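Local coordinates for protein FMN reductase (NADPH) (Bacillus subtilis, PDB 3N2S) that binds FMN as a homodimer and works as an NADPH-dependent flavin reductase that also reduces nitroaromatic compounds, quinones and azo dyes, at residues 28-33 with 122-127; 41-46 with 107-112; 77-82 with 115-120. All blocks are in the same frame, centred on the assembly; numbering follows the deposited sequence.

Contact 1: 28-33 with 122-127; sequences DTLVKS and SIAAES
Thr29 O is held twice by Ser33, the residue that then rests on Ala124 across the contact. Ser33 N makes the helical bond at 2.9 Å, and Ser33 OG reaches the same Thr29 O at 2.8 Å from the opposite face of the carbonyl, 39° out of its plane. OG lies beside its own backbone N (chi1 -68°), folded back along the helix, and this occupies the buried hydroxyl in its own helix. The side chain meets the partner helix by contact alone: Ser33 OG is 3.5 Å from Ala124 CB. One turn earlier, Leu30 sends its CD2 branch over Ala125, 3.5 Å from Ala125 N and 3.7 Å from Ala125 CB, while Ala124 CB stays more distant at 4.1 Å from Leu30 CD2. This is small-residue packing of two roughly antiparallel helices, with 9.0 Å between the axes of the short segments and 143° between their directions; alanine methyls on one side make room for leucine and serine on the other. Strand 155-164 of the nitroreductase sheet lies against the pair, its Val163 touching both Leu30 and Ala125. At the end of 122-127, Ser127 OG bonds back to Ala124 O at 2.6 Å. The flanks reach the second subunit: Asp28 OD1 forms a salt bridge with its Lys178, and Thr29 and Ser127 pack on its Ile5.

Contact 2: 41-46 with 107-112; sequences SYVQAY and FMVSLI
The irregular chain of 41-46 makes an inverse gamma turn centred on Ala45, where Ala45 CA lies 4.8 Å from Ser110 CA on helix 107-112. At so short a separation only small groups fit between the backbones. Ala45 CB sits 3.8 Å from Ser110 CB, and the carbonyl Ala45 O leans on the same methylene, 3.5 Å from Ser110 CB. The Ser110 hydroxyl has its main partner within its own helix: OG stands between the backbone N and the carbonyl carbon (chi1 60°) and bonds to Met106 O one turn back. The turn itself is tied to the helix by a bond from Ala45 N to Asp113 OD2. Beside this close approach Val43 and Val109 meet by one branch each, CG2 of Val43 to CG1 of Val109 at 3.8 Å, the two side chains crossing at about a right angle. On the other side of the loop Gln44 turns away from the helix and braces the chain: Gln44 NE2 donates to Tyr42 O at 3.2 Å in an almost straight bond, 177° at the hydrogen, with the acceptor close to the amide plane. That amide and the neighbouring phenol are engaged by the second subunit, where Gln44 OE1 takes the backbone N of Leu176, Tyr42 OH bonds to Pro174 O, and Lys173 makes a cation-pi contact with the Tyr42 ring. Just before 41-46, in the same loop, Ser38, Thr39 and Ser40 contact FMN, as Ile112 does from the helix. Loop and helix, packed together and joined to the partner chain, form part of the wall of the flavin pocket at the subunit interface, an arrangement characteristic of the dimeric nitroreductase fold.

Contact 3: 77-82 with 115-120; sequences FVFCAD and ALAAQN
Phe79 and Ala118 carry the tight part of this contact. The Ala118 methyl stands over the middle of the phenyl face in a CH-pi contact, Ala118 CB lying 3.7 Å from the Phe79 ring centroid and only 6° off the ring normal. The helix backbone closes in beside it, Ala118 CA approaching to 3.5 Å from Phe79 CE1 over the same face. Fit is looser toward Ala117, where one ring corner does all the touching: Phe79 CE1 is 4.2 Å from Ala117 CB and meets the carbonyl carbon of that residue obliquely. With CG beside its backbone N (chi1 -78°), the ring is carried from the strand across to the helix and offers it a face. This is the helix-on-sheet layer of the alpha-beta-alpha sandwich: the central helix 104-127 lies on the antiparallel sheet, and its alanines let the aromatic come right up to the helix backbone. The neighbours of Phe79, Val78 and Cys80, serve the other side of the sheet, Val78 packing on Ile138. Around the ring, Met121 and Ile48 add further apolar contacts. A serine in place of Phe79 would probably leave the Ala118 methyl without its ring and open a gap between strand and helix, with Met121 and Ile48 short of a packing partner. Neither flank of the contact is a solvent side. The far side of the helix faces the second subunit, where Ala115 packs on its own counterpart and Gln119 on Leu116 of that chain, while Leu116 of this chain touches FMN. At the strand end Asp82 OD1 caps the backbone N of Arg85, and OD2 bonds to Ser47 OG.

All three contacts are buried and all use helix 104-127, at successive levels: 107-112 in contact 2, 115-120 in contact 3, 122-127 in contact 1. Contact 3 is the most central, its centre about 7 Å from that of the chain against about 15 Å for the other two; its touching side chains are apolar and no hydrogen bond crosses it. Contact 1 sets helix against helix, with the Ser33 hydroxyl bonded within its own helix; contact 2 sets a loop against the helix, and like contact 3 it includes a residue that touches the flavin. Contacts 2 and 3 are joined by a probable hydrogen bond from Asp82 N to Ala45 O (2.9 Å), contacts 1 and 3 by Leu30 packing on Phe77.

Contact 1: 28-33 with 122-127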
loop_
_atom_site.group_PDB
_atom_site.type_symbol
_atom_site.label_atom_id
_atom_site.label_comp_id
_atom_site.label_asym_id
_atom_site.label_seq_id
_atom_site.Cartn_x
_atom_site.Cartn_y
_atom_site.Cartn_z
ATOM N N ASP A 28 -6.720 -15.922 11.753
ATOM C CA ASP A 28 -7.940 -15.135 11.871
ATOM C C ASP A 28 -7.652 -13.679 12.276
ATOM O O ASP A 28 -8.162 -12.761 11.633
ATOM C CB ASP A 28 -8.926 -15.793 12.848
ATOM C CG ASP A 28 -10.239 -15.065 12.888
ATOM O OD1 ASP A 28 -10.999 -15.180 11.915
ATOM O OD2 ASP A 28 -10.472 -14.326 13.867
ATOM N N THR A 29 -6.814 -13.482 13.301
ATOM C CA THR A 29 -6.433 -12.159 13.821
ATOM C C THR A 29 -5.698 -11.351 12.729
ATOM O O THR A 29 -6.009 -10.179 12.540
ATOM C CB THR A 29 -5.614 -12.325 15.108
ATOM O OG1 THR A 29 -6.440 -12.942 16.087
ATOM C CG2 THR A 29 -5.085 -11.015 15.654
ATOM N N LEU A 30 -4.764 -12.002 12.003
ATOM C CA LEU A 30 -4.001 -11.380 10.916
ATOM C C LEU A 30 -4.915 -10.893 9.786
ATOM O O LEU A 30 -4.770 -9.756 9.332
ATOM C CB LEU A 30 -2.937 -12.350 10.380
ATOM C CG LEU A 30 -1.764 -12.650 11.309
ATOM C CD1 LEU A 30 -0.851 -13.667 10.704
ATOM C CD2 LEU A 30 -1.018 -11.390 11.689
ATOM N N VAL A 31 -5.875 -11.734 9.369
ATOM C CA VAL A 31 -6.846 -11.400 8.321
ATOM C C VAL A 31 -7.750 -10.229 8.766
ATOM O O VAL A 31 -7.895 -9.259 8.023
ATOM C CB VAL A 31 -7.647 -12.638 7.832
ATOM C CG1 VAL A 31 -8.784 -12.229 6.887
ATOM C CG2 VAL A 31 -6.721 -13.657 7.158
ATOM N N LYS A 32 -8.326 -10.306 9.970
ATOM C CA LYS A 32 -9.166 -9.219 10.519
ATOM C C LYS A 32 -8.376 -7.905 10.612
ATOM O O LYS A 32 -8.923 -6.841 10.326
ATOM C CB LYS A 32 -9.735 -9.591 11.912
ATOM C CG LYS A 32 -10.832 -10.664 11.857
ATOM C CD LYS A 32 -11.259 -11.133 13.252
ATOM C CE LYS A 32 -11.937 -10.084 14.100
ATOM N NZ LYS A 32 -11.978 -10.480 15.533
ATOM N N SER A 33 -7.102 -7.986 11.029
ATOM C CA SER A 33 -6.235 -6.812 11.134
ATOM C C SER A 33 -6.038 -6.172 9.766
ATOM O O SER A 33 -6.167 -4.952 9.635
ATOM C CB SER A 33 -4.886 -7.192 11.733
ATOM O OG SER A 33 -5.048 -7.568 13.092
ATOM N N SER A 122 1.153 -7.046 8.581
ATOM C CA SER A 122 2.560 -7.095 8.961
ATOM C C SER A 122 2.761 -6.562 10.388
ATOM O O SER A 122 3.431 -7.216 11.197
ATOM C CB SER A 122 3.421 -6.318 7.959
ATOM O OG SER A 122 3.362 -6.944 6.680
ATOM N N ILE A 123 2.166 -5.399 10.696
ATOM C CA ILE A 123 2.279 -4.792 12.045
ATOM C C ILE A 123 1.624 -5.706 13.092
ATOM O O ILE A 123 2.192 -5.912 14.176
ATOM C CB ILE A 123 1.722 -3.359 12.083
ATOM C CG1 ILE A 123 2.490 -2.417 11.121
ATOM C CG2 ILE A 123 1.732 -2.776 13.506
ATOM C CD1 ILE A 123 1.491 -1.282 10.625
ATOM N N ALA A 124 0.442 -6.245 12.771
ATOM C CA ALA A 124 -0.238 -7.178 13.686
ATOM C C ALA A 124 0.667 -8.390 13.966
ATOM O O ALA A 124 0.867 -8.726 15.136
ATOM C CB ALA A 124 -1.562 -7.620 13.096
ATOM N N ALA A 125 1.280 -8.992 12.917
ATOM C CA ALA A 125 2.166 -10.162 13.083
ATOM C C ALA A 125 3.389 -9.836 13.934
ATOM O O ALA A 125 3.698 -10.568 14.887
ATOM C CB ALA A 125 2.592 -10.715 11.730
ATOM N N GLU A 126 4.038 -8.705 13.635
ATOM C CA GLU A 126 5.209 -8.237 14.377
ATOM C C GLU A 126 4.906 -7.941 15.844
ATOM O O GLU A 126 5.734 -8.245 16.699
ATOM C CB GLU A 126 5.870 -7.048 13.665
ATOM C CG GLU A 126 6.512 -7.534 12.374
ATOM C CD GLU A 126 7.120 -6.475 11.482
ATOM O OE1 GLU A 126 6.550 -5.368 11.361
ATOM O OE2 GLU A 126 8.136 -6.796 10.835
ATOM N N SER A 127 3.700 -7.411 16.145
ATOM C CA SER A 127 3.279 -7.138 17.530
ATOM C C SER A 127 3.130 -8.450 18.346
ATOM O O SER A 127 3.272 -8.422 19.573
ATOM C CB SER A 127 1.974 -6.353 17.553
ATOM O OG SER A 127 0.852 -7.166 17.244
#

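Contact 2: 41-46 with 107-112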
loop_
_atom_site.group_PDB
_atom_site.type_symbol
_atom_site.label_atom_id
_atom_site.label_comp_id
_atom_site.label_asym_id
_atom_site.label_seq_id
_atom_site.Cartn_x
_atom_site.Cartn_y
_atom_site.Cartn_z
ATOM N N SER A 41 -13.317 4.620 -1.049
ATOM C CA SER A 41 -14.760 4.541 -1.271
ATOM C C SER A 41 -15.400 3.251 -0.754
ATOM O O SER A 41 -16.368 2.779 -1.360
ATOM C CB SER A 41 -15.095 4.777 -2.737
ATOM O OG SER A 41 -14.682 6.083 -3.108
ATOM N N TYR A 42 -14.810 2.643 0.309
ATOM C CA TYR A 42 -15.315 1.428 0.984
ATOM C C TYR A 42 -15.294 0.196 0.050
ATOM O O TYR A 42 -15.914 -0.829 0.366
ATOM C CB TYR A 42 -16.774 1.739 1.418
ATOM C CG TYR A 42 -17.381 0.992 2.579
ATOM C CD1 TYR A 42 -16.589 0.241 3.447
ATOM C CD2 TYR A 42 -18.742 1.097 2.861
ATOM C CE1 TYR A 42 -17.145 -0.406 4.552
ATOM C CE2 TYR A 42 -19.308 0.457 3.958
ATOM C CZ TYR A 42 -18.511 -0.303 4.794
ATOM O OH TYR A 42 -19.085 -0.878 5.900
ATOM N N VAL A 43 -14.580 0.287 -1.087
ATOM C CA VAL A 43 -14.550 -0.781 -2.103
ATOM C C VAL A 43 -13.891 -2.081 -1.695
ATOM O O VAL A 43 -14.247 -3.130 -2.255
ATOM C CB VAL A 43 -14.137 -0.312 -3.529
ATOM C CG1 VAL A 43 -14.904 0.942 -3.938
ATOM C CG2 VAL A 43 -12.631 -0.054 -3.615
ATOM N N GLN A 44 -12.910 -2.029 -0.755
ATOM C CA GLN A 44 -12.172 -3.205 -0.258
ATOM C C GLN A 44 -11.711 -4.068 -1.450
ATOM O O GLN A 44 -12.029 -5.257 -1.536
ATOM C CB GLN A 44 -13.047 -4.017 0.734
ATOM C CG GLN A 44 -13.447 -3.221 1.970
ATOM C CD GLN A 44 -14.665 -3.791 2.677
ATOM O OE1 GLN A 44 -14.575 -4.725 3.457
ATOM N NE2 GLN A 44 -15.811 -3.193 2.475
ATOM N N ALA A 45 -10.994 -3.425 -2.383
ATOM C CA ALA A 45 -10.606 -4.011 -3.675
ATOM C C ALA A 45 -9.422 -4.987 -3.623
ATOM O O ALA A 45 -8.485 -4.878 -4.403
ATOM C CB ALA A 45 -10.380 -2.908 -4.703
ATOM N N TYR A 46 -9.508 -5.978 -2.736
ATOM C CA TYR A 46 -8.436 -6.961 -2.578
ATOM C C TYR A 46 -8.955 -8.310 -2.111
ATOM O O TYR A 46 -10.075 -8.423 -1.596
ATOM C CB TYR A 46 -7.357 -6.430 -1.586
ATOM C CG TYR A 46 -7.911 -6.099 -0.217
ATOM C CD1 TYR A 46 -7.943 -7.058 0.792
ATOM C CD2 TYR A 46 -8.476 -4.853 0.043
ATOM C CE1 TYR A 46 -8.538 -6.791 2.021
ATOM C CE2 TYR A 46 -9.066 -4.567 1.270
ATOM C CZ TYR A 46 -9.100 -5.541 2.255
ATOM O OH TYR A 46 -9.683 -5.250 3.457
ATOM N N PHE A 107 -6.940 0.620 -11.025
ATOM C CA PHE A 107 -5.719 -0.163 -10.809
ATOM C C PHE A 107 -4.962 0.427 -9.599
ATOM O O PHE A 107 -4.523 -0.306 -8.715
ATOM C CB PHE A 107 -4.864 -0.161 -12.076
ATOM C CG PHE A 107 -3.530 -0.868 -11.973
ATOM C CD1 PHE A 107 -3.467 -2.237 -11.729
ATOM C CD2 PHE A 107 -2.347 -0.189 -12.234
ATOM C CE1 PHE A 107 -2.242 -2.908 -11.728
ATOM C CE2 PHE A 107 -1.124 -0.856 -12.214
ATOM C CZ PHE A 107 -1.079 -2.208 -11.946
HETATM N N MSE A 108 -4.900 1.748 -9.520
HETATM C CA MSE A 108 -4.268 2.419 -8.378
HETATM C C MSE A 108 -5.056 2.148 -7.089
HETATM O O MSE A 108 -4.469 1.800 -6.058
HETATM C CB MSE A 108 -4.160 3.929 -8.650
HETATM C CG MSE A 108 -3.255 4.246 -9.810
HETATM SE SE MSE A 108 -3.115 6.173 -10.120
HETATM C CE MSE A 108 -2.009 6.584 -8.694
ATOM N N VAL A 109 -6.389 2.222 -7.175
ATOM C CA VAL A 109 -7.273 1.980 -6.032
ATOM C C VAL A 109 -7.040 0.586 -5.448
ATOM O O VAL A 109 -6.832 0.448 -4.226
ATOM C CB VAL A 109 -8.771 2.255 -6.397
ATOM C CG1 VAL A 109 -9.722 1.560 -5.426
ATOM C CG2 VAL A 109 -9.048 3.770 -6.448
ATOM N N SER A 110 -7.059 -0.433 -6.308
ATOM C CA SER A 110 -6.914 -1.821 -5.849
ATOM C C SER A 110 -5.518 -2.141 -5.299
ATOM O O SER A 110 -5.432 -2.833 -4.283
ATOM C CB SER A 110 -7.342 -2.808 -6.940
ATOM O OG SER A 110 -6.563 -2.654 -8.114
ATOM N N LEU A 111 -4.443 -1.595 -5.918
ATOM C CA LEU A 111 -3.074 -1.794 -5.434
ATOM C C LEU A 111 -2.882 -1.162 -4.055
ATOM O O LEU A 111 -2.315 -1.794 -3.165
ATOM C CB LEU A 111 -2.049 -1.208 -6.418
ATOM C CG LEU A 111 -1.366 -2.223 -7.350
ATOM C CD1 LEU A 111 -2.378 -2.858 -8.294
ATOM C CD2 LEU A 111 -0.281 -1.552 -8.155
ATOM N N ILE A 112 -3.359 0.082 -3.885
ATOM C CA ILE A 112 -3.258 0.800 -2.606
ATOM C C ILE A 112 -4.079 0.066 -1.527
ATOM O O ILE A 112 -3.576 -0.155 -0.435
ATOM C CB ILE A 112 -3.627 2.302 -2.761
ATOM C CG1 ILE A 112 -2.554 3.018 -3.653
ATOM C CG2 ILE A 112 -3.768 2.980 -1.374
ATOM C CD1 ILE A 112 -3.020 4.369 -4.257
#

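Contact 3: 77-82 with 115-120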
loop_
_atom_site.group_PDB
_atom_site.type_symbol
_atom_site.label_atom_id
_atom_site.label_comp_id
_atom_site.label_asym_id
_atom_site.label_seq_id
_atom_site.Cartn_x
_atom_site.Cartn_y
_atom_site.Cartn_z
ATOM N N PHE A 77 0.807 -15.941 2.759
ATOM C CA PHE A 77 -0.339 -15.175 2.276
ATOM C C PHE A 77 -0.019 -14.545 0.927
ATOM O O PHE A 77 1.075 -14.022 0.746
ATOM C CB PHE A 77 -0.721 -14.064 3.271
ATOM C CG PHE A 77 -1.131 -14.518 4.657
ATOM C CD1 PHE A 77 -2.474 -14.715 4.974
ATOM C CD2 PHE A 77 -0.184 -14.665 5.670
ATOM C CE1 PHE A 77 -2.860 -15.068 6.275
ATOM C CE2 PHE A 77 -0.569 -15.058 6.963
ATOM C CZ PHE A 77 -1.905 -15.245 7.256
ATOM N N VAL A 78 -0.978 -14.566 -0.011
ATOM C CA VAL A 78 -0.782 -13.886 -1.296
ATOM C C VAL A 78 -1.811 -12.764 -1.376
ATOM O O VAL A 78 -3.021 -13.033 -1.343
ATOM C CB VAL A 78 -0.776 -14.799 -2.561
ATOM C CG1 VAL A 78 -0.611 -13.960 -3.838
ATOM C CG2 VAL A 78 0.328 -15.853 -2.464
ATOM N N PHE A 79 -1.327 -11.509 -1.480
ATOM C CA PHE A 79 -2.205 -10.346 -1.584
ATOM C C PHE A 79 -2.496 -10.072 -3.029
ATOM O O PHE A 79 -1.565 -9.962 -3.831
ATOM C CB PHE A 79 -1.606 -9.099 -0.881
ATOM C CG PHE A 79 -1.786 -9.178 0.614
ATOM C CD1 PHE A 79 -2.820 -8.491 1.243
ATOM C CD2 PHE A 79 -0.958 -9.990 1.390
ATOM C CE1 PHE A 79 -3.017 -8.604 2.624
ATOM C CE2 PHE A 79 -1.141 -10.084 2.773
ATOM C CZ PHE A 79 -2.176 -9.394 3.380
ATOM N N CYS A 80 -3.789 -9.942 -3.357
ATOM C CA CYS A 80 -4.226 -9.677 -4.738
ATOM C C CYS A 80 -5.026 -8.420 -4.834
ATOM O O CYS A 80 -5.886 -8.196 -3.984
ATOM C CB CYS A 80 -5.067 -10.834 -5.283
ATOM S SG CYS A 80 -4.312 -12.463 -5.138
ATOM N N ALA A 81 -4.869 -7.686 -5.963
ATOM C CA ALA A 81 -5.775 -6.604 -6.334
ATOM C C ALA A 81 -7.005 -7.392 -6.792
ATOM O O ALA A 81 -6.854 -8.413 -7.481
ATOM C CB ALA A 81 -5.188 -5.787 -7.485
ATOM N N ASP A 82 -8.203 -7.015 -6.331
ATOM C CA ASP A 82 -9.419 -7.763 -6.670
ATOM C C ASP A 82 -10.566 -6.843 -7.061
ATOM O O ASP A 82 -11.119 -6.153 -6.211
ATOM C CB ASP A 82 -9.846 -8.697 -5.498
ATOM C CG ASP A 82 -10.996 -9.669 -5.774
ATOM O OD1 ASP A 82 -11.837 -9.371 -6.642
ATOM O OD2 ASP A 82 -11.113 -10.674 -5.043
ATOM N N ALA A 115 -2.212 -3.075 -0.463
ATOM C CA ALA A 115 -0.980 -2.742 0.282
ATOM C C ALA A 115 -1.295 -2.262 1.712
ATOM O O ALA A 115 -0.615 -2.691 2.647
ATOM C CB ALA A 115 -0.170 -1.691 -0.467
ATOM N N LEU A 116 -2.338 -1.420 1.896
ATOM C CA LEU A 116 -2.692 -0.968 3.263
ATOM C C LEU A 116 -3.095 -2.164 4.119
ATOM O O LEU A 116 -2.675 -2.254 5.275
ATOM C CB LEU A 116 -3.831 0.080 3.262
ATOM C CG LEU A 116 -3.667 1.345 2.417
ATOM C CD1 LEU A 116 -4.878 2.267 2.582
ATOM C CD2 LEU A 116 -2.389 2.083 2.706
ATOM N N ALA A 117 -3.874 -3.101 3.532
ATOM C CA ALA A 117 -4.284 -4.322 4.247
ATOM C C ALA A 117 -3.038 -5.165 4.634
ATOM O O ALA A 117 -2.951 -5.653 5.771
ATOM C CB ALA A 117 -5.224 -5.143 3.364
ATOM N N ALA A 118 -2.080 -5.337 3.693
ATOM C CA ALA A 118 -0.867 -6.116 3.948
ATOM C C ALA A 118 -0.027 -5.526 5.058
ATOM O O ALA A 118 0.532 -6.279 5.862
ATOM C CB ALA A 118 -0.037 -6.258 2.676
ATOM N N GLN A 119 0.106 -4.192 5.075
ATOM C CA GLN A 119 0.906 -3.548 6.116
ATOM C C GLN A 119 0.260 -3.638 7.500
ATOM O O GLN A 119 0.982 -3.787 8.487
ATOM C CB GLN A 119 1.375 -2.140 5.724
ATOM C CG GLN A 119 2.438 -1.566 6.681
ATOM C CD GLN A 119 3.677 -2.411 6.958
ATOM O OE1 GLN A 119 4.256 -2.354 8.054
ATOM N NE2 GLN A 119 4.119 -3.227 6.022
ATOM N N ASN A 120 -1.082 -3.621 7.561
ATOM C CA ASN A 120 -1.807 -3.853 8.818
ATOM C C ASN A 120 -1.517 -5.278 9.300
ATOM O O ASN A 120 -1.242 -5.485 10.489
ATOM C CB ASN A 120 -3.309 -3.683 8.619
ATOM C CG ASN A 120 -3.857 -2.402 9.199
ATOM O OD1 ASN A 120 -5.063 -2.174 9.218
ATOM N ND2 ASN A 120 -2.991 -1.542 9.671
#